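Local coordinates for protein glycerate dehydrogenase/glyoxylate reductase (Thermus thermophilus, PDB 2CUK) that probably reduces glyoxylate and hydroxypyruvate with NAD(P)H as a D-isomer specific 2-hydroxyacid dehydrogenase, at residues A[4-8]-A[29-33]; A[93-98]-A[288-293]; A[226-232]-A[251-256]; A[239-244]-A[265-271]. All coordinates share one frame; numbering follows the deposited sequence.

Contact 1 of 4, residues A[4-8]-A[29-33]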
loop_
_atom_site.group_PDB
_atom_site.type_symbol
_atom_site.label_atom_id
_atom_site.label_comp_id
_atom_site.label_asym_id
_atom_site.label_seq_id
_atom_site.Cartn_x
_atom_site.Cartn_y
_atom_site.Cartn_z
ATOM N N LEU A 4 27.272 -25.385 1.641
ATOM C CA LEU A 4 27.210 -24.418 0.557
ATOM C C LEU A 4 25.873 -23.679 0.532
ATOM O O LEU A 4 24.809 -24.298 0.479
ATOM C CB LEU A 4 27.435 -25.110 -0.789
ATOM C CG LEU A 4 27.322 -24.220 -2.031
ATOM C CD1 LEU A 4 28.343 -23.093 -1.953
ATOM C CD2 LEU A 4 27.545 -25.052 -3.278
ATOM N N VAL A 5 25.947 -22.353 0.586
ATOM C CA VAL A 5 24.766 -21.498 0.545
ATOM C C VAL A 5 24.901 -20.745 -0.775
ATOM O O VAL A 5 25.831 -19.959 -0.957
ATOM C CB VAL A 5 24.754 -20.504 1.725
ATOM C CG1 VAL A 5 23.419 -19.774 1.778
ATOM C CG2 VAL A 5 25.012 -21.246 3.031
ATOM N N THR A 6 23.972 -21.001 -1.692
ATOM C CA THR A 6 24.006 -20.405 -3.023
ATOM C C THR A 6 23.872 -18.889 -3.133
ATOM O O THR A 6 24.146 -18.325 -4.191
ATOM C CB THR A 6 22.947 -21.050 -3.928
ATOM O OG1 THR A 6 21.641 -20.787 -3.400
ATOM C CG2 THR A 6 23.170 -22.562 -4.002
ATOM N N ARG A 7 23.452 -18.231 -2.057
ATOM C CA ARG A 7 23.302 -16.775 -2.066
ATOM C C ARG A 7 23.552 -16.202 -0.677
ATOM O O ARG A 7 23.413 -16.902 0.324
ATOM C CB ARG A 7 21.889 -16.377 -2.508
ATOM C CG ARG A 7 21.507 -16.780 -3.918
ATOM C CD ARG A 7 22.306 -16.031 -4.976
ATOM N NE ARG A 7 21.787 -16.313 -6.312
ATOM C CZ ARG A 7 21.775 -17.519 -6.872
ATOM N NH1 ARG A 7 22.265 -18.564 -6.214
ATOM N NH2 ARG A 7 21.249 -17.689 -8.077
ATOM N N THR A 8 23.918 -14.924 -0.617
ATOM C CA THR A 8 24.144 -14.276 0.668
ATOM C C THR A 8 22.784 -14.086 1.334
ATOM O O THR A 8 21.795 -13.779 0.665
ATOM C CB THR A 8 24.826 -12.912 0.497
ATOM O OG1 THR A 8 24.109 -12.138 -0.471
ATOM C CG2 THR A 8 26.263 -13.091 0.030
ATOM N N GLY A 29 26.801 -12.426 -5.024
ATOM C CA GLY A 29 26.395 -11.989 -6.359
ATOM C C GLY A 29 24.954 -12.384 -6.684
ATOM O O GLY A 29 24.293 -13.094 -5.943
ATOM N N LEU A 30 24.506 -11.896 -7.835
ATOM C CA LEU A 30 23.152 -12.123 -8.315
ATOM C C LEU A 30 22.997 -13.405 -9.133
ATOM O O LEU A 30 21.884 -13.910 -9.289
ATOM C CB LEU A 30 22.720 -10.924 -9.159
ATOM C CG LEU A 30 21.356 -10.295 -8.883
ATOM C CD1 LEU A 30 21.234 -9.917 -7.416
ATOM C CD2 LEU A 30 21.197 -9.068 -9.770
ATOM N N PHE A 31 24.105 -13.931 -9.650
ATOM C CA PHE A 31 24.061 -15.142 -10.467
ATOM C C PHE A 31 24.998 -16.252 -10.001
ATOM O O PHE A 31 26.043 -15.992 -9.401
ATOM C CB PHE A 31 24.403 -14.803 -11.921
ATOM C CG PHE A 31 23.466 -13.816 -12.556
ATOM C CD1 PHE A 31 22.189 -14.202 -12.953
ATOM C CD2 PHE A 31 23.858 -12.493 -12.746
ATOM C CE1 PHE A 31 21.311 -13.285 -13.533
ATOM C CE2 PHE A 31 22.991 -11.567 -13.323
ATOM C CZ PHE A 31 21.714 -11.964 -13.718
ATOM N N LEU A 32 24.611 -17.491 -10.292
ATOM C CA LEU A 32 25.405 -18.670 -9.949
ATOM C C LEU A 32 25.248 -19.696 -11.072
ATOM O O LEU A 32 24.368 -20.556 -11.023
ATOM C CB LEU A 32 24.941 -19.282 -8.623
ATOM C CG LEU A 32 25.712 -20.527 -8.165
ATOM C CD1 LEU A 32 27.198 -20.205 -8.071
ATOM C CD2 LEU A 32 25.181 -21.006 -6.821
ATOM N N PRO A 33 26.094 -19.601 -12.110
ATOM C CA PRO A 33 26.045 -20.526 -13.246
ATOM C C PRO A 33 26.098 -21.975 -12.774
ATOM O O PRO A 33 26.850 -22.306 -11.856
ATOM C CB PRO A 33 27.274 -20.131 -14.059
ATOM C CG PRO A 33 27.372 -18.659 -13.808
ATOM C CD PRO A 33 27.135 -18.577 -12.317
HETATM O O HOH W 1 20.196 -14.165 -7.116
HETATM O O HOH W 2 20.285 -15.894 -10.618
HETATM O O HOH W 3 24.675 -13.932 -3.230
HETATM O O HOH W 4 25.819 -11.057 -2.870
#
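Leu32 sets its side chain across Thr6 at about a right angle and brings its flank up to the guanidinium group of Arg7, and this is the close-packed half of the contact. The CD2 methyl of Leu32 rests 3.7 Å from CB of Thr6, while CB of Leu32 lies 3.7 Å from NH1 of Arg7. With CG of Leu32 anti to its own backbone N (chi1 -180°), the branch extends over Thr6 as far as its CG2 methyl. The arginine chain bends at chi2 and curls back on its own backbone: NH1 of Arg7 donates to Thr6 O at 2.8 Å, arriving from well above the carbonyl plane. Asp53 fixes the same corner, pairing with Arg7 NH1 in a salt bridge and with Thr6 OG1 in a hydrogen bond. The site lies where strands 2-5 and 23-26, neighbours in a flavodoxin-like parallel sheet, run out into the loops that follow them. Towards Gly29 and Leu30 water takes over. One water accepts from Arg7 NE and donates to Leu30 O, 2.8 Å from each; a second, in the guanidinium plane, joins Arg7 NH2 to the same carbonyl. With an alanine at Arg7, Asp53 would probably be left without its charged mate and the water-bridged link to Leu30 O would be lost. Further along, a third water accepts from Thr8 N and donates to Gly29 O, 2.9 Å from each, and Thr8 OG1 takes a bond from a fourth water and is hydrogen-bonded to Glu135 of the second subunit.

Contact 2 of 4, residues A[93-98]-A[288-293]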
loop_
_atom_site.group_PDB
_atom_site.type_symbol
_atom_site.label_atom_id
_atom_site.label_comp_id
_atom_site.label_asym_id
_atom_site.label_seq_id
_atom_site.Cartn_x
_atom_site.Cartn_y
_atom_site.Cartn_z
ATOM N N HIS A 93 12.159 -27.348 3.723
ATOM C CA HIS A 93 11.803 -26.023 3.235
ATOM C C HIS A 93 11.430 -25.124 4.409
ATOM O O HIS A 93 11.594 -25.509 5.564
ATOM C CB HIS A 93 10.647 -26.101 2.225
ATOM C CG HIS A 93 9.370 -26.638 2.791
ATOM N ND1 HIS A 93 8.134 -26.284 2.294
ATOM C CD2 HIS A 93 9.134 -27.518 3.793
ATOM C CE1 HIS A 93 7.191 -26.920 2.966
ATOM N NE2 HIS A 93 7.772 -27.677 3.881
ATOM N N THR A 94 10.925 -23.931 4.119
ATOM C CA THR A 94 10.566 -22.986 5.174
ATOM C C THR A 94 9.091 -22.570 5.131
ATOM O O THR A 94 8.773 -21.424 4.820
ATOM C CB THR A 94 11.444 -21.719 5.074
ATOM O OG1 THR A 94 11.161 -21.034 3.844
ATOM C CG2 THR A 94 12.924 -22.096 5.105
ATOM N N PRO A 95 8.175 -23.497 5.458
ATOM C CA PRO A 95 6.736 -23.214 5.451
ATOM C C PRO A 95 6.273 -22.304 6.588
ATOM O O PRO A 95 6.854 -22.313 7.677
ATOM C CB PRO A 95 6.120 -24.604 5.545
ATOM C CG PRO A 95 7.094 -25.318 6.439
ATOM C CD PRO A 95 8.430 -24.893 5.860
ATOM N N GLY A 96 5.228 -21.521 6.316
ATOM C CA GLY A 96 4.665 -20.618 7.306
ATOM C C GLY A 96 5.292 -19.236 7.419
ATOM O O GLY A 96 4.592 -18.224 7.491
ATOM N N VAL A 97 6.617 -19.201 7.426
ATOM C CA VAL A 97 7.402 -17.979 7.573
ATOM C C VAL A 97 7.098 -16.754 6.701
ATOM O O VAL A 97 7.144 -15.622 7.190
ATOM C CB VAL A 97 8.903 -18.317 7.423
ATOM C CG1 VAL A 97 9.746 -17.059 7.536
ATOM C CG2 VAL A 97 9.304 -19.335 8.492
ATOM N N LEU A 98 6.790 -16.956 5.425
ATOM C CA LEU A 98 6.540 -15.816 4.543
ATOM C C LEU A 98 5.077 -15.492 4.254
ATOM O O LEU A 98 4.783 -14.691 3.364
ATOM C CB LEU A 98 7.288 -16.024 3.219
ATOM C CG LEU A 98 7.058 -17.339 2.464
ATOM C CD1 LEU A 98 5.628 -17.431 1.976
ATOM C CD2 LEU A 98 8.019 -17.415 1.282
ATOM N N ARG A 288 14.169 -14.814 9.248
ATOM C CA ARG A 288 13.473 -15.951 9.832
ATOM C C ARG A 288 13.602 -17.162 8.909
ATOM O O ARG A 288 13.792 -18.287 9.369
ATOM C CB ARG A 288 11.998 -15.592 10.065
ATOM C CG ARG A 288 11.135 -16.726 10.605
ATOM C CD ARG A 288 11.675 -17.289 11.911
ATOM N NE ARG A 288 10.858 -18.404 12.385
ATOM C CZ ARG A 288 11.256 -19.293 13.289
ATOM N NH1 ARG A 288 12.467 -19.203 13.824
ATOM N NH2 ARG A 288 10.447 -20.279 13.650
ATOM N N MET A 289 13.509 -16.928 7.604
ATOM C CA MET A 289 13.646 -18.005 6.636
ATOM C C MET A 289 15.025 -18.644 6.773
ATOM O O MET A 289 15.173 -19.857 6.627
ATOM C CB MET A 289 13.456 -17.472 5.212
ATOM C CG MET A 289 11.995 -17.246 4.826
ATOM S SD MET A 289 11.783 -16.447 3.219
ATOM C CE MET A 289 12.550 -17.664 2.119
ATOM N N ALA A 290 16.029 -17.817 7.055
ATOM C CA ALA A 290 17.396 -18.298 7.219
ATOM C C ALA A 290 17.502 -19.170 8.469
ATOM O O ALA A 290 18.135 -20.223 8.439
ATOM C CB ALA A 290 18.363 -17.117 7.315
ATOM N N GLU A 291 16.881 -18.730 9.561
ATOM C CA GLU A 291 16.906 -19.482 10.811
ATOM C C GLU A 291 16.276 -20.861 10.633
ATOM O O GLU A 291 16.793 -21.857 11.135
ATOM C CB GLU A 291 16.134 -18.746 11.911
ATOM C CG GLU A 291 16.543 -17.308 12.147
ATOM C CD GLU A 291 15.734 -16.662 13.261
ATOM O OE1 GLU A 291 14.490 -16.820 13.277
ATOM O OE2 GLU A 291 16.342 -15.993 14.120
ATOM N N VAL A 292 15.150 -20.906 9.927
ATOM C CA VAL A 292 14.443 -22.160 9.697
ATOM C C VAL A 292 15.241 -23.112 8.809
ATOM O O VAL A 292 15.286 -24.316 9.067
ATOM C CB VAL A 292 13.047 -21.900 9.080
ATOM C CG1 VAL A 292 12.362 -23.213 8.744
ATOM C CG2 VAL A 292 12.190 -21.108 10.068
ATOM N N ALA A 293 15.869 -22.583 7.763
ATOM C CA ALA A 293 16.672 -23.423 6.882
ATOM C C ALA A 293 17.861 -23.971 7.680
ATOM O O ALA A 293 18.199 -25.150 7.582
ATOM C CB ALA A 293 17.165 -22.617 5.688
#
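Thr94 and Val292 mark the closest approach of the two backbones, their CA atoms 6.0 Å apart, where the irregular run 93-98 passes a regular turn of helix 283-301. No hydrogen bond joins the two segments; the helix satisfies itself through Val292 N to Arg288 O and Ala293 N to Met289 O. Side chains fill the space between. Val97 puts its two methyls to different uses: CG1 lies 3.4 Å from CG of Arg288 and close to CG of Met289 as well, whereas CG2 meets CG2 of Val292 at 3.7 Å, these two valines sliding past each other in opposite directions. Thr94 comes in with its methyl, CG2 standing 3.5 Å from Met289 O and also touching Val292 CG1. Met289 crosses Thr94 at about a right angle and carries its sulfur on to Leu98, SD being 4.3 Å from CD2. At the outer edge Arg288 bends at chi2, bringing one face of its guanidinium against Val292 CG2, which lies 3.7 Å from the plane, over its centre. Its NH1 reaches OE1 of Glu291 at 3.2 Å, a nearly straight salt bridge that holds the flat group in that position. The loop leads from strand 90-92 into helix 99-114, and helix 283-301 comes after the six-stranded parallel sheet, consistent with the two-domain build of D-2-hydroxyacid dehydrogenases, whose chain returns from the nucleotide-binding domain with a C-terminal helix.

Contact 3 of 4, residues A[226-232]-A[251-256]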
loop_
_atom_site.group_PDB
_atom_site.type_symbol
_atom_site.label_atom_id
_atom_site.label_comp_id
_atom_site.label_asym_id
_atom_site.label_seq_id
_atom_site.Cartn_x
_atom_site.Cartn_y
_atom_site.Cartn_z
ATOM N N LEU A 226 -4.863 -9.368 -9.336
ATOM C CA LEU A 226 -3.669 -9.377 -8.499
ATOM C C LEU A 226 -3.007 -10.753 -8.560
ATOM O O LEU A 226 -3.686 -11.782 -8.512
ATOM C CB LEU A 226 -4.035 -9.063 -7.043
ATOM C CG LEU A 226 -4.733 -7.738 -6.724
ATOM C CD1 LEU A 226 -5.065 -7.686 -5.240
ATOM C CD2 LEU A 226 -3.836 -6.566 -7.115
ATOM N N ASN A 227 -1.686 -10.778 -8.683
ATOM C CA ASN A 227 -0.970 -12.050 -8.705
ATOM C C ASN A 227 0.376 -11.954 -8.002
ATOM O O ASN A 227 1.317 -11.347 -8.514
ATOM C CB ASN A 227 -0.761 -12.550 -10.140
ATOM C CG ASN A 227 -0.104 -13.926 -10.184
ATOM O OD1 ASN A 227 -0.170 -14.688 -9.217
ATOM N ND2 ASN A 227 0.521 -14.254 -11.310
ATOM N N THR A 228 0.454 -12.543 -6.814
ATOM C CA THR A 228 1.695 -12.555 -6.049
ATOM C C THR A 228 2.134 -14.010 -5.853
ATOM O O THR A 228 3.036 -14.295 -5.064
ATOM C CB THR A 228 1.518 -11.888 -4.667
ATOM O OG1 THR A 228 0.491 -12.566 -3.929
ATOM C CG2 THR A 228 1.143 -10.414 -4.830
ATOM N N ALA A 229 1.495 -14.919 -6.591
ATOM C CA ALA A 229 1.790 -16.354 -6.510
ATOM C C ALA A 229 2.842 -16.833 -7.517
ATOM O O ALA A 229 4.031 -16.854 -7.214
ATOM C CB ALA A 229 0.500 -17.156 -6.685
ATOM N N ARG A 230 2.403 -17.236 -8.708
ATOM C CA ARG A 230 3.325 -17.710 -9.740
ATOM C C ARG A 230 3.014 -17.024 -11.065
ATOM O O ARG A 230 1.865 -16.991 -11.498
ATOM C CB ARG A 230 3.218 -19.232 -9.912
ATOM C CG ARG A 230 3.597 -20.052 -8.684
ATOM C CD ARG A 230 5.056 -19.842 -8.295
ATOM N NE ARG A 230 5.986 -20.292 -9.330
ATOM C CZ ARG A 230 6.278 -21.566 -9.578
ATOM N NH1 ARG A 230 5.713 -22.530 -8.864
ATOM N NH2 ARG A 230 7.140 -21.878 -10.537
ATOM N N GLY A 231 4.043 -16.486 -11.709
ATOM C CA GLY A 231 3.849 -15.793 -12.969
ATOM C C GLY A 231 3.084 -16.552 -14.040
ATOM O O GLY A 231 2.213 -15.981 -14.700
ATOM N N ALA A 232 3.390 -17.839 -14.197
ATOM C CA ALA A 232 2.754 -18.678 -15.215
ATOM C C ALA A 232 1.254 -18.919 -15.056
ATOM O O ALA A 232 0.628 -19.535 -15.926
ATOM C CB ALA A 232 3.490 -20.027 -15.310
ATOM N N GLY A 251 -2.035 -5.663 -10.492
ATOM C CA GLY A 251 -0.885 -5.542 -9.611
ATOM C C GLY A 251 -0.180 -6.886 -9.615
ATOM O O GLY A 251 -0.735 -7.889 -9.151
ATOM N N LEU A 252 1.041 -6.919 -10.134
ATOM C CA LEU A 252 1.779 -8.173 -10.223
ATOM C C LEU A 252 3.129 -8.164 -9.525
ATOM O O LEU A 252 3.919 -7.242 -9.701
ATOM C CB LEU A 252 2.018 -8.528 -11.690
ATOM C CG LEU A 252 0.859 -8.397 -12.677
ATOM C CD1 LEU A 252 1.393 -8.643 -14.083
ATOM C CD2 LEU A 252 -0.252 -9.380 -12.327
ATOM N N ASP A 253 3.399 -9.210 -8.751
ATOM C CA ASP A 253 4.683 -9.333 -8.078
ATOM C C ASP A 253 5.440 -10.472 -8.762
ATOM O O ASP A 253 6.630 -10.676 -8.531
ATOM C CB ASP A 253 4.508 -9.653 -6.598
ATOM C CG ASP A 253 5.833 -9.696 -5.862
ATOM O OD1 ASP A 253 6.563 -8.687 -5.941
ATOM O OD2 ASP A 253 6.143 -10.725 -5.215
ATOM N N VAL A 254 4.727 -11.214 -9.604
ATOM C CA VAL A 254 5.307 -12.331 -10.344
ATOM C C VAL A 254 4.851 -12.211 -11.793
ATOM O O VAL A 254 3.727 -11.789 -12.061
ATOM C CB VAL A 254 4.854 -13.697 -9.766
ATOM C CG1 VAL A 254 5.305 -13.820 -8.317
ATOM C CG2 VAL A 254 3.336 -13.849 -9.872
ATOM N N THR A 255 5.726 -12.573 -12.726
ATOM C CA THR A 255 5.396 -12.471 -14.141
ATOM C C THR A 255 5.866 -13.668 -14.966
ATOM O O THR A 255 6.510 -14.586 -14.455
ATOM C CB THR A 255 6.019 -11.195 -14.757
ATOM O OG1 THR A 255 7.449 -11.296 -14.718
ATOM C CG2 THR A 255 5.593 -9.956 -13.972
ATOM N N ASP A 256 5.532 -13.636 -16.252
ATOM C CA ASP A 256 5.913 -14.678 -17.196
ATOM C C ASP A 256 6.144 -13.999 -18.547
ATOM O O ASP A 256 5.201 -13.512 -19.178
ATOM C CB ASP A 256 4.801 -15.725 -17.324
ATOM C CG ASP A 256 5.215 -16.915 -18.179
ATOM O OD1 ASP A 256 5.850 -16.696 -19.232
ATOM O OD2 ASP A 256 4.901 -18.065 -17.808
HETATM O O HOH W 5 1.422 -12.568 -13.404
HETATM O O HOH W 6 4.972 -12.888 -4.017
#
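Asn227 and Val254 meet with their side chains at about a right angle, the CG2 methyl of the valine 3.2 Å from ND2 of the amide. The same methyl also touches the backbone of Gly231, while CG1 turns to the carbonyl of Ala229, O being 3.5 Å away; Val254 thus plugs the inside of the turn formed by residues 228-230. The amide is fixed at both ends. OD1 of Asn227 accepts from Ala229 N at 3.1 Å, closing an Asx turn, and ND2 donates to Arg230 O on an almost straight line (178°) within the amide plane. A water takes a further bond from ND2 and hands one to Val254 O. A chi1 of -176° swings the amide past the end of the strand towards this turn. The backbones pair as adjacent parallel strands of a beta-alpha-beta crossover, in which strand 224-227 is linked by helix 236-243 to strand 249-252 of the Rossmann-type sheet: Asn227 N bonds Gly251 O, and Asp253 N bonds Asn227 O at 3.0 Å. A leucine in place of Asn227 would strip the amide bonds from Ala229 N and Arg230 O, and is likely to leave the turn less firmly held. Thr228 and Asp253 cross obliquely, CG2 of the threonine 3.9 Å from CB of the aspartate, whose OD1 is held by Thr275. Beyond the turn, Gly231 lies so close to Thr255 that its CA makes a CH···O contact with Thr255 O at 3.3 Å, an approach that suits a residue with no side chain.

Contact 4 of 4, residues A[239-244]-A[265-271]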
loop_
_atom_site.group_PDB
_atom_site.type_symbol
_atom_site.label_atom_id
_atom_site.label_comp_id
_atom_site.label_asym_id
_atom_site.label_seq_id
_atom_site.Cartn_x
_atom_site.Cartn_y
_atom_site.Cartn_z
ATOM N N LEU A 239 -3.137 -10.443 -20.743
ATOM C CA LEU A 239 -3.354 -9.438 -19.711
ATOM C C LEU A 239 -3.158 -8.042 -20.309
ATOM O O LEU A 239 -3.918 -7.122 -20.009
ATOM C CB LEU A 239 -2.390 -9.645 -18.540
ATOM C CG LEU A 239 -2.542 -8.626 -17.402
ATOM C CD1 LEU A 239 -3.965 -8.665 -16.847
ATOM C CD2 LEU A 239 -1.532 -8.943 -16.299
ATOM N N VAL A 240 -2.135 -7.890 -21.150
ATOM C CA VAL A 240 -1.871 -6.610 -21.804
ATOM C C VAL A 240 -3.111 -6.184 -22.591
ATOM O O VAL A 240 -3.533 -5.033 -22.538
ATOM C CB VAL A 240 -0.677 -6.704 -22.790
ATOM C CG1 VAL A 240 -0.613 -5.434 -23.646
ATOM C CG2 VAL A 240 0.628 -6.884 -22.024
ATOM N N GLU A 241 -3.687 -7.132 -23.320
ATOM C CA GLU A 241 -4.886 -6.867 -24.109
ATOM C C GLU A 241 -6.038 -6.360 -23.239
ATOM O O GLU A 241 -6.671 -5.354 -23.558
ATOM C CB GLU A 241 -5.322 -8.142 -24.832
ATOM C CG GLU A 241 -4.329 -8.641 -25.877
ATOM C CD GLU A 241 -4.716 -9.997 -26.460
ATOM O OE1 GLU A 241 -5.909 -10.364 -26.390
ATOM O OE2 GLU A 241 -3.832 -10.692 -27.002
ATOM N N ALA A 242 -6.289 -7.065 -22.138
ATOM C CA ALA A 242 -7.369 -6.743 -21.209
ATOM C C ALA A 242 -7.178 -5.438 -20.456
ATOM O O ALA A 242 -8.151 -4.827 -20.003
ATOM C CB ALA A 242 -7.549 -7.895 -20.203
ATOM N N LEU A 243 -5.930 -5.009 -20.317
ATOM C CA LEU A 243 -5.635 -3.778 -19.592
ATOM C C LEU A 243 -5.844 -2.515 -20.408
ATOM O O LEU A 243 -5.909 -1.421 -19.851
ATOM C CB LEU A 243 -4.195 -3.805 -19.069
ATOM C CG LEU A 243 -3.942 -4.699 -17.850
ATOM C CD1 LEU A 243 -2.463 -4.777 -17.577
ATOM C CD2 LEU A 243 -4.673 -4.136 -16.643
ATOM N N ARG A 244 -5.963 -2.650 -21.723
ATOM C CA ARG A 244 -6.141 -1.464 -22.548
ATOM C C ARG A 244 -7.469 -0.756 -22.318
ATOM O O ARG A 244 -7.550 0.459 -22.475
ATOM C CB ARG A 244 -5.947 -1.808 -24.028
ATOM C CG ARG A 244 -4.512 -2.218 -24.339
ATOM C CD ARG A 244 -4.206 -2.228 -25.825
ATOM N NE ARG A 244 -2.882 -2.792 -26.100
ATOM C CZ ARG A 244 -1.729 -2.220 -25.763
ATOM N NH1 ARG A 244 -1.720 -1.051 -25.134
ATOM N NH2 ARG A 244 -0.582 -2.821 -26.052
ATOM N N PRO A 265 5.413 -4.289 -22.942
ATOM C CA PRO A 265 4.285 -3.350 -22.873
ATOM C C PRO A 265 3.641 -3.112 -21.502
ATOM O O PRO A 265 3.131 -2.025 -21.242
ATOM C CB PRO A 265 3.297 -3.902 -23.910
ATOM C CG PRO A 265 3.743 -5.330 -24.132
ATOM C CD PRO A 265 5.233 -5.236 -24.052
ATOM N N LEU A 266 3.658 -4.105 -20.620
ATOM C CA LEU A 266 3.063 -3.900 -19.302
ATOM C C LEU A 266 3.673 -2.702 -18.582
ATOM O O LEU A 266 2.987 -2.018 -17.828
ATOM C CB LEU A 266 3.220 -5.146 -18.429
ATOM C CG LEU A 266 2.152 -6.228 -18.607
ATOM C CD1 LEU A 266 2.474 -7.406 -17.707
ATOM C CD2 LEU A 266 0.776 -5.656 -18.278
ATOM N N TYR A 267 4.956 -2.445 -18.817
ATOM C CA TYR A 267 5.633 -1.324 -18.166
ATOM C C TYR A 267 5.162 0.023 -18.683
ATOM O O TYR A 267 5.335 1.038 -18.016
ATOM C CB TYR A 267 7.150 -1.430 -18.342
ATOM C CG TYR A 267 7.796 -2.509 -17.508
ATOM C CD1 TYR A 267 7.761 -2.456 -16.110
ATOM C CD2 TYR A 267 8.446 -3.582 -18.109
ATOM C CE1 TYR A 267 8.359 -3.452 -15.336
ATOM C CE2 TYR A 267 9.048 -4.579 -17.348
ATOM C CZ TYR A 267 9.004 -4.509 -15.966
ATOM O OH TYR A 267 9.616 -5.491 -15.220
ATOM N N ALA A 268 4.564 0.031 -19.871
ATOM C CA ALA A 268 4.070 1.264 -20.468
ATOM C C ALA A 268 2.613 1.545 -20.082
ATOM O O ALA A 268 2.056 2.577 -20.453
ATOM C CB ALA A 268 4.206 1.196 -21.987
ATOM N N LEU A 269 2.002 0.631 -19.333
ATOM C CA LEU A 269 0.611 0.798 -18.908
ATOM C C LEU A 269 0.536 1.361 -17.494
ATOM O O LEU A 269 0.926 0.704 -16.532
ATOM C CB LEU A 269 -0.137 -0.542 -18.971
ATOM C CG LEU A 269 -0.306 -1.141 -20.370
ATOM C CD1 LEU A 269 -0.974 -2.508 -20.280
ATOM C CD2 LEU A 269 -1.134 -0.197 -21.227
ATOM N N PRO A 270 0.037 2.597 -17.353
ATOM C CA PRO A 270 -0.073 3.225 -16.037
ATOM C C PRO A 270 -0.985 2.499 -15.049
ATOM O O PRO A 270 -0.848 2.680 -13.841
ATOM C CB PRO A 270 -0.553 4.642 -16.364
ATOM C CG PRO A 270 -1.279 4.473 -17.666
ATOM C CD PRO A 270 -0.383 3.527 -18.415
ATOM N N ASN A 271 -1.906 1.676 -15.552
ATOM C CA ASN A 271 -2.808 0.941 -14.664
ATOM C C ASN A 271 -2.258 -0.437 -14.287
ATOM O O ASN A 271 -2.974 -1.282 -13.751
ATOM C CB ASN A 271 -4.215 0.830 -15.281
ATOM C CG ASN A 271 -4.231 0.090 -16.609
ATOM O OD1 ASN A 271 -3.260 0.113 -17.367
ATOM N ND2 ASN A 271 -5.355 -0.554 -16.907
#
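Leu243 meets Leu266, Leu269 and Asn271 in turn, joining helix 236-243 of the Rossmann-type NAD-binding domain to the loop that leads into strand 272-274, the outermost strand on its side of the parallel sheet. The side chain starts at CB, which lies 3.7 Å from CD1 of Leu269. From there CG stands anti to the carbonyl carbon (chi1 -75°), and this torsion aims the fork of the leucine into the loop. At the fork the branches part company. CD1 pushes up to CD2 of Leu266 at 3.4 Å, tighter than usual for two methyls, with the two chains crossing at about a right angle; it also touches CD1 of Leu269. CD2 faces a polar neighbour, standing 3.7 Å from ND2 of Asn271. One turn back on the helix, Val240 widens the apolar patch: its CG2 packs 3.8 Å from CG of Leu266 and, more loosely, against the ring of Pro265. Strand 249-252 backs the patch, Leu243 touching Ala250 and Leu266 touching Leu252. On the outer side Arg244 extends its chain across Leu269, NH1 coming 4.0 Å from CD2. The loop keeps its shape partly through its own backbone, with Ala268 N bonded to Pro265 O and Leu269 N to Leu266 O. Asn271 supplies the hydrogen bond between the segments, its amide also donating to Phe248 O: ND2 reaches Leu243 O at 3.1 Å, in the carbonyl plane and on a lone pair, with an angle of 159° at the hydrogen.

From the N terminus, contact 1 closes first, bringing the end of strand 2-5 and the residues after it up to the loop between strand 23-26 and helix 34-41. Contact 2 opens only after that and spans far more chain: the loop before helix 99-114 meets helix 283-301, and the six-stranded parallel sheet is built in between. Both remaining contacts fall within that span. Contact 3 begins on strand 224-227 and ends beyond strand 249-252, while contact 4 starts on the intervening helix and finishes before strand 272-274, so the two cross. They also touch physically, Leu252 CD1 lying 3.7 Å from Leu239 CD2. Contacts 2 and 4 lie on opposite sides of the chain's centre.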